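Local coordinates for secreted effector protein SifA (Salmonella typhimurium, PDB 3CXB) that is a secreted virulence effector that binds host PLEKHM2 (SKIP) and is required for endosomal tubulation and formation of Salmonella-induced filaments in infected epithelial cells, at residues A[138-143]-A[287-292]. Sequence-based numbering, arbitrary orientation.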
# COMPACT_ATOMS: atom_id res chain seq x y z
N LEU A 138 1.41 -0.42 15.03
CA LEU A 138 2.19 -0.91 16.17
C LEU A 138 1.39 -1.99 16.85
O LEU A 138 1.07 -1.90 18.04
CB LEU A 138 2.45 0.23 17.16
CG LEU A 138 3.21 1.43 16.61
CD1 LEU A 138 3.16 2.53 17.64
CD2 LEU A 138 4.66 1.06 16.29
N LYS A 139 1.05 -3.00 16.07
CA LYS A 139 0.25 -4.11 16.56
C LYS A 139 0.96 -4.88 17.66
O LYS A 139 0.34 -5.24 18.66
CB LYS A 139 -0.10 -5.04 15.39
CG LYS A 139 -1.57 -5.42 15.33
CD LYS A 139 -2.46 -4.23 15.08
CE LYS A 139 -3.91 -4.63 15.14
NZ LYS A 139 -4.84 -3.50 14.89
N SER A 140 2.25 -5.13 17.49
CA SER A 140 3.03 -5.86 18.47
C SER A 140 3.24 -5.09 19.78
O SER A 140 3.91 -5.57 20.68
CB SER A 140 4.39 -6.23 17.88
OG SER A 140 5.08 -5.09 17.42
N HIS A 141 2.68 -3.89 19.87
CA HIS A 141 2.80 -3.09 21.07
C HIS A 141 1.41 -2.78 21.60
O HIS A 141 0.66 -2.02 21.00
CB HIS A 141 3.55 -1.79 20.79
CG HIS A 141 4.96 -2.01 20.34
ND1 HIS A 141 5.89 -2.69 21.09
CD2 HIS A 141 5.59 -1.64 19.20
CE1 HIS A 141 7.03 -2.74 20.43
NE2 HIS A 141 6.88 -2.11 19.28
N PRO A 142 1.06 -3.39 22.74
CA PRO A 142 -0.22 -3.24 23.43
C PRO A 142 -0.52 -1.83 23.94
O PRO A 142 -1.52 -1.23 23.56
CB PRO A 142 -0.12 -4.25 24.57
CG PRO A 142 1.35 -4.21 24.90
CD PRO A 142 1.96 -4.26 23.52
N GLN A 143 0.36 -1.31 24.79
CA GLN A 143 0.17 0.02 25.35
C GLN A 143 0.60 1.12 24.40
O GLN A 143 1.14 2.14 24.83
CB GLN A 143 0.94 0.15 26.66
CG GLN A 143 0.21 -0.43 27.87
CD GLN A 143 -0.38 0.65 28.76
OE1 GLN A 143 -1.13 1.51 28.30
NE2 GLN A 143 -0.04 0.60 30.05
N LEU A 287 10.73 2.09 16.85
CA LEU A 287 11.15 2.99 15.78
C LEU A 287 11.45 2.22 14.50
O LEU A 287 11.28 2.74 13.40
CB LEU A 287 12.38 3.79 16.22
CG LEU A 287 13.32 4.49 15.22
CD1 LEU A 287 14.21 3.45 14.55
CD2 LEU A 287 12.52 5.28 14.19
N ALA A 288 11.90 0.98 14.65
CA ALA A 288 12.21 0.14 13.50
C ALA A 288 10.91 -0.37 12.87
O ALA A 288 10.85 -0.64 11.67
CB ALA A 288 13.08 -1.02 13.92
N GLU A 289 9.88 -0.50 13.69
CA GLU A 289 8.60 -0.97 13.20
C GLU A 289 7.91 0.17 12.47
O GLU A 289 7.45 0.00 11.34
CB GLU A 289 7.76 -1.47 14.36
CG GLU A 289 6.44 -2.06 13.94
CD GLU A 289 6.03 -3.25 14.81
OE1 GLU A 289 4.85 -3.67 14.74
OE2 GLU A 289 6.89 -3.76 15.55
N ILE A 290 7.84 1.34 13.11
CA ILE A 290 7.22 2.52 12.51
C ILE A 290 7.76 2.66 11.10
O ILE A 290 7.02 2.66 10.11
CB ILE A 290 7.61 3.82 13.25
CG1 ILE A 290 7.25 3.73 14.74
CG2 ILE A 290 6.95 5.01 12.57
CD1 ILE A 290 5.79 3.99 15.07
N VAL A 291 9.09 2.77 11.02
CA VAL A 291 9.77 2.93 9.75
C VAL A 291 9.31 1.92 8.73
O VAL A 291 8.90 2.29 7.62
CB VAL A 291 11.31 2.79 9.91
CG1 VAL A 291 11.98 2.93 8.54
CG2 VAL A 291 11.83 3.85 10.85
N GLU A 292 9.38 0.64 9.09
CA GLU A 292 8.98 -0.42 8.18
C GLU A 292 7.53 -0.32 7.70
O GLU A 292 7.23 -0.63 6.53
CB GLU A 292 9.22 -1.79 8.81
CG GLU A 292 8.93 -2.94 7.87
CD GLU A 292 9.15 -4.31 8.50
OE1 GLU A 292 10.22 -4.51 9.11
OE2 GLU A 292 8.25 -5.18 8.36
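Two neighbouring residues of helix 283-303, Glu-289 and Ile-290, carry its meeting with the loop between strands 126-132 and 145-153, one by a polar contact and the other by an apolar one. This loop links the five-stranded antiparallel sheet to the three-stranded one, so the contact packs the inter-sheet connection on the helix. Residues 138-141 form a type I beta turn, closed by the backbone bond from His-141 N to Leu-138 O (3.1 Å), which brings Leu-138, Ser-140 and His-141 up to the helix. Glu-289 comes first. Its CG lies anti to the backbone N (chi1 -176°), and the chain, bent at chi2, carries the carboxylate to the turn. There Ser-140 OG sits before both oxygens, 3.0 Å from Glu-289 OE1 and 2.9 Å from Glu-289 OE2. Each hydrogen bond is weak, and a single hydroxyl proton cannot serve both oxygens fully. Short Ser-140 keeps OG close to the turn, so a long, flexible glutamate suits the gap. The His-141 ring points tip to tip at the carboxylate, NE2 4.1 Å from Glu-289 OE2, near but not bonded, the planes 39° apart. Ile-290 follows, its CG1 beside the backbone N (chi1 -56°); this and the next torsion bring CD1 toward the loop. The two branched chains cross obliquely, with Ile-290 CD1 against Leu-138 CD2 at 3.4 Å. Leucine and isoleucine fit this buried level, where Ile-137, Met-144 and Met-286 add further apolar contacts. The join thus pairs buried hydrocarbon with a weakly bonded carboxylate nearer the surface, whose negative charge could favour a protonated His-141, though its charge is not known.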